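Local coordinates for protein putative short-chain oxidoreductase (Thermus thermophilus, PDB 2YUT) that binds NADP in a Rossmann-fold domain and is probably an oxidoreductase of the short-chain dehydrogenase/reductase family, at residues Ala132-Ala135 with Ala136-Ala140; Arg18-Lys21 with Gly22-Leu25. All blocks are in the same frame, centred on the assembly; numbering follows the deposited sequence.

Contact 1. Residues Ala132-Ala135 with Ala136-Ala140; sequences AAYA and AAKGA. With NAP (NADP nicotinamide-adenine-dinucleotide phosphate), chain B.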
loop_
_atom_site.group_PDB
_atom_site.type_symbol
_atom_site.label_atom_id
_atom_site.label_comp_id
_atom_site.label_asym_id
_atom_site.label_seq_id
_atom_site.Cartn_x
_atom_site.Cartn_y
_atom_site.Cartn_z
ATOM N N ALA A 132 -9.496 -0.894 -6.737
ATOM C CA ALA A 132 -8.852 -1.401 -5.527
ATOM C C ALA A 132 -7.327 -1.400 -5.638
ATOM O O ALA A 132 -6.633 -0.914 -4.747
ATOM C CB ALA A 132 -9.346 -2.808 -5.224
ATOM N N ALA A 133 -6.810 -1.941 -6.735
ATOM C CA ALA A 133 -5.366 -1.993 -6.935
ATOM C C ALA A 133 -4.751 -0.587 -6.882
ATOM O O ALA A 133 -3.803 -0.348 -6.133
ATOM C CB ALA A 133 -5.052 -2.670 -8.263
ATOM N N TYR A 134 -5.303 0.340 -7.663
ATOM C CA TYR A 134 -4.811 1.719 -7.699
ATOM C C TYR A 134 -4.919 2.354 -6.316
ATOM O O TYR A 134 -3.980 2.996 -5.839
ATOM C CB TYR A 134 -5.631 2.557 -8.693
ATOM C CG TYR A 134 -5.120 3.977 -8.880
ATOM C CD1 TYR A 134 -4.125 4.261 -9.817
ATOM C CD2 TYR A 134 -5.629 5.032 -8.122
ATOM C CE1 TYR A 134 -3.649 5.562 -9.997
ATOM C CE2 TYR A 134 -5.158 6.345 -8.296
ATOM C CZ TYR A 134 -4.169 6.597 -9.238
ATOM O OH TYR A 134 -3.702 7.876 -9.431
ATOM N N ALA A 135 -6.075 2.181 -5.681
ATOM C CA ALA A 135 -6.309 2.737 -4.351
ATOM C C ALA A 135 -5.274 2.221 -3.359
ATOM O O ALA A 135 -4.738 2.982 -2.556
ATOM C CB ALA A 135 -7.714 2.377 -3.875
ATOM N N ALA A 136 -5.001 0.920 -3.419
ATOM C CA ALA A 136 -4.035 0.294 -2.527
ATOM C C ALA A 136 -2.646 0.901 -2.712
ATOM O O ALA A 136 -1.964 1.224 -1.739
ATOM C CB ALA A 136 -3.978 -1.211 -2.790
ATOM N N ALA A 137 -2.228 1.042 -3.966
ATOM C CA ALA A 137 -0.917 1.604 -4.264
ATOM C C ALA A 137 -0.768 3.008 -3.686
ATOM O O ALA A 137 0.275 3.340 -3.124
ATOM C CB ALA A 137 -0.686 1.622 -5.770
ATOM N N LYS A 138 -1.810 3.829 -3.822
ATOM C CA LYS A 138 -1.770 5.197 -3.294
ATOM C C LYS A 138 -1.887 5.201 -1.779
ATOM O O LYS A 138 -1.295 6.047 -1.107
ATOM C CB LYS A 138 -2.889 6.053 -3.899
ATOM C CG LYS A 138 -2.680 6.403 -5.368
ATOM C CD LYS A 138 -1.352 7.118 -5.595
ATOM C CE LYS A 138 -1.261 7.687 -7.014
ATOM N NZ LYS A 138 0.128 8.145 -7.341
ATOM N N GLY A 139 -2.660 4.259 -1.242
ATOM C CA GLY A 139 -2.800 4.183 0.197
ATOM C C GLY A 139 -1.444 3.854 0.798
ATOM O O GLY A 139 -1.068 4.386 1.841
ATOM N N ALA A 140 -0.704 2.981 0.124
ATOM C CA ALA A 140 0.623 2.571 0.581
ATOM C C ALA A 140 1.624 3.718 0.468
ATOM O O ALA A 140 2.416 3.956 1.380
ATOM C CB ALA A 140 1.108 1.379 -0.237
HETATM P PA NAP B . 0.876 9.691 -17.019
HETATM O O1A NAP B . 0.412 8.225 -17.495
HETATM O O2A NAP B . 0.569 10.745 -18.011
HETATM O O5B NAP B . 2.453 9.575 -16.729
HETATM C C5B NAP B . 2.961 8.511 -15.921
HETATM C C4B NAP B . 4.482 8.609 -15.816
HETATM O O4B NAP B . 4.943 7.532 -14.981
HETATM C C3B NAP B . 5.123 8.413 -17.193
HETATM O O3B NAP B . 6.220 9.316 -17.352
HETATM C C2B NAP B . 5.640 6.977 -17.112
HETATM O O2B NAP B . 6.804 6.844 -17.931
HETATM C C1B NAP B . 6.087 6.985 -15.651
HETATM N N9A NAP B . 6.360 5.606 -15.191
HETATM C C8A NAP B . 5.460 4.631 -15.079
HETATM N N7A NAP B . 6.062 3.516 -14.668
HETATM C C5A NAP B . 7.355 3.784 -14.516
HETATM C C6A NAP B . 8.460 3.032 -14.139
HETATM N N6A NAP B . 8.324 1.747 -13.822
HETATM N N1A NAP B . 9.664 3.621 -14.105
HETATM C C2A NAP B . 9.807 4.897 -14.422
HETATM N N3A NAP B . 8.779 5.642 -14.786
HETATM C C4A NAP B . 7.547 5.118 -14.845
HETATM O O3 NAP B . 0.165 9.913 -15.590
HETATM P PN NAP B . -0.019 11.365 -14.917
HETATM O O1N NAP B . -1.428 11.796 -15.069
HETATM O O2N NAP B . 1.052 12.277 -15.377
HETATM O O5D NAP B . 0.201 11.061 -13.351
HETATM C C5D NAP B . 1.389 11.491 -12.680
HETATM C C4D NAP B . 1.304 11.222 -11.175
HETATM O O4D NAP B . 0.139 11.920 -10.689
HETATM C C3D NAP B . 1.055 9.737 -10.901
HETATM O O3D NAP B . 1.516 9.370 -9.598
HETATM C C2D NAP B . -0.469 9.677 -10.952
HETATM O O2D NAP B . -0.971 8.542 -10.241
HETATM C C1D NAP B . -0.767 10.942 -10.149
HETATM N N1N NAP B . -2.181 11.369 -10.239
HETATM C C2N NAP B . -2.778 11.561 -11.492
HETATM C C3N NAP B . -4.108 11.957 -11.570
HETATM C C7N NAP B . -4.761 12.175 -12.937
HETATM O O7N NAP B . -5.974 12.348 -13.039
HETATM N N7N NAP B . -3.922 12.150 -13.969
HETATM C C4N NAP B . -4.843 12.161 -10.408
HETATM C C5N NAP B . -4.255 11.973 -9.162
HETATM C C6N NAP B . -2.926 11.577 -9.072
HETATM P P2B NAP B . 6.715 6.378 -19.471
HETATM O O1X NAP B . 5.412 7.071 -20.113
HETATM O O2X NAP B . 7.993 7.054 -20.181
HETATM O O3X NAP B . 6.700 4.905 -19.615
#

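Contact 2. Residues Arg18-Lys21 with Gly22-Leu25; sequences RALK and GHDL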
loop_
_atom_site.group_PDB
_atom_site.type_symbol
_atom_site.label_atom_id
_atom_site.label_comp_id
_atom_site.label_asym_id
_atom_site.label_seq_id
_atom_site.Cartn_x
_atom_site.Cartn_y
_atom_site.Cartn_z
ATOM N N ARG A 18 8.192 21.994 -18.297
ATOM C CA ARG A 18 8.097 23.268 -19.001
ATOM C C ARG A 18 7.986 24.432 -18.024
ATOM O O ARG A 18 8.492 25.513 -18.295
ATOM C CB ARG A 18 6.901 23.265 -19.956
ATOM C CG ARG A 18 7.065 22.262 -21.092
ATOM C CD ARG A 18 5.942 22.330 -22.106
ATOM N NE ARG A 18 6.245 21.486 -23.257
ATOM C CZ ARG A 18 5.894 20.209 -23.371
ATOM N NH1 ARG A 18 5.208 19.611 -22.404
ATOM N NH2 ARG A 18 6.251 19.521 -24.448
ATOM N N ALA A 19 7.341 24.203 -16.881
ATOM C CA ALA A 19 7.180 25.249 -15.878
ATOM C C ALA A 19 8.477 25.544 -15.131
ATOM O O ALA A 19 8.636 26.625 -14.564
ATOM C CB ALA A 19 6.094 24.854 -14.874
ATOM N N LEU A 20 9.407 24.594 -15.143
ATOM C CA LEU A 20 10.668 24.759 -14.423
ATOM C C LEU A 20 11.906 24.807 -15.315
ATOM O O LEU A 20 13.031 24.713 -14.821
ATOM C CB LEU A 20 10.814 23.612 -13.410
ATOM C CG LEU A 20 9.745 23.552 -12.307
ATOM C CD1 LEU A 20 9.688 22.161 -11.681
ATOM C CD2 LEU A 20 10.058 24.609 -11.254
ATOM N N LYS A 21 11.710 24.974 -16.618
ATOM C CA LYS A 21 12.834 24.991 -17.552
ATOM C C LYS A 21 13.967 25.986 -17.266
ATOM O O LYS A 21 15.084 25.812 -17.750
ATOM C CB LYS A 21 12.330 25.176 -18.988
ATOM C CG LYS A 21 11.587 26.466 -19.252
ATOM C CD LYS A 21 11.417 26.679 -20.754
ATOM C CE LYS A 21 12.770 26.691 -21.462
ATOM N NZ LYS A 21 12.667 26.970 -22.924
ATOM N N GLY A 22 13.703 27.024 -16.485
ATOM C CA GLY A 22 14.775 27.962 -16.186
ATOM C C GLY A 22 15.808 27.438 -15.191
ATOM O O GLY A 22 16.823 28.088 -14.944
ATOM N N HIS A 23 15.568 26.256 -14.633
ATOM C CA HIS A 23 16.468 25.671 -13.630
ATOM C C HIS A 23 17.468 24.659 -14.183
ATOM O O HIS A 23 17.520 24.422 -15.387
ATOM C CB HIS A 23 15.622 25.000 -12.540
ATOM C CG HIS A 23 14.786 25.957 -11.754
ATOM N ND1 HIS A 23 15.282 26.673 -10.685
ATOM C CD2 HIS A 23 13.506 26.368 -11.923
ATOM C CE1 HIS A 23 14.343 27.488 -10.233
ATOM N NE2 HIS A 23 13.257 27.323 -10.967
ATOM N N ASP A 24 18.275 24.083 -13.290
ATOM C CA ASP A 24 19.243 23.047 -13.657
ATOM C C ASP A 24 18.351 21.814 -13.588
ATOM O O ASP A 24 18.225 21.166 -12.542
ATOM C CB ASP A 24 20.360 22.959 -12.618
ATOM C CG ASP A 24 21.282 21.764 -12.839
ATOM O OD1 ASP A 24 22.112 21.483 -11.951
ATOM O OD2 ASP A 24 21.183 21.102 -13.898
ATOM N N LEU A 25 17.728 21.510 -14.716
ATOM C CA LEU A 25 16.752 20.434 -14.808
ATOM C C LEU A 25 17.207 19.068 -15.327
ATOM O O LEU A 25 17.906 18.969 -16.336
ATOM C CB LEU A 25 15.589 20.949 -15.664
ATOM C CG LEU A 25 14.198 20.324 -15.632
ATOM C CD1 LEU A 25 13.646 20.346 -14.215
ATOM C CD2 LEU A 25 13.293 21.121 -16.571
HETATM O O HOH W 1 11.216 28.079 -14.900
#

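Contact 1. Residues Ala132-Ala135 with Ala136-Ala140
A132 O accepts the amide of A136, 2.8 Å from A136 N, the first of four successive i to i+4 bonds in the opening turns of helix 132-153. A133 O takes the amide of A137 in the same way. At Y134 the contact gains its side chains: O receives the N-H of K138, while the ring, with CG anti to the backbone N (chi1 -175°), runs out beside the lysine chain. K138 lies oblique to the ring, its CG 3.8 Å from Y134 CE2 and its CE 3.4 Å from Y134 OH. Both side chains end on the nicotinamide ribose of NADP. Y134 OH is hydrogen-bonded to NADP O2D at 2.9 Å, and K138 NZ donates to NADP O2D at 3.1 Å and to NADP O3D at 2.9 Å, with F119 O as a further acceptor. This is the Tyr-x-x-x-Lys pattern of the family, in which the tyrosine is commonly the catalytic acid-base. A phenylalanine in place of Y134 would probably leave O2D gripped by K138 without its hydroxyl partner. A135 completes the series, its O holding G139 N at 2.8 Å. H97 of helix 89-107 meets the Y134 ring nearly perpendicularly, A133 packs on the same helix, V126 of helix 123-126 touches Y134 and A135, and Y144 of the second subunit covers A132 and A136.

Contact 2. Residues Arg18-Lys21 with Gly22-Leu25
L20 O is approached by both the amide and the ring of H23: the N-H bonds to it, and the imidazole meets it edge-on, in plane, with H23 CD2 3.4 Å from L20 O. The bond from H23 N to L20 O, 3.0 Å long with an N-H...O angle of 162°, closes a type I beta turn from L20 to H23, just beyond helix 11-19. H23 CG lies anti to its own carbonyl carbon (chi1 -65°), which turns the ring edge, with CD2, toward L20 O. H23 CD2 also touches L20 CD2 at 3.9 Å, the two side chains lying oblique to each other. From strand 24-28, L25 reaches in with CD2 4.0 Å from K21 CA. A water accepts the amide of G22 and donates to A19 O, at 3.0 Å from that oxygen, tying the last helical turn to the loop. The turn joins helix and second strand of the beta-alpha-beta unit of the Rossmann fold, and H23 ND1 is hydrogen-bonded to M1 N. L20 and L25 both rest on V3 and I5, so apolar packing seats the turn on strand 2-6, while the turn bond and the water take up amides and carbonyls beyond the helix.

Contact 1 is buried and contact 2 only partly so; they lie on opposite sides of the chain's centre, with their nearest atoms about 18 Å apart. No secondary-structure element is common to them: residues 132-140 stay within one helix, whereas residues 18-25 lead from a helix into a strand. The cofactor and the second subunit both border contact 1, where polar side-chain ends converge on a sugar. In contact 2, by contrast, L20 lies about 14 Å from the NADP at side-chain level, no other chain of the assembly touches residues 18-25, and a backbone turn bond and a bridging water accompany leucine packing. One thus contributes to the cofactor pocket, the other to a connection in the nucleotide-binding framework.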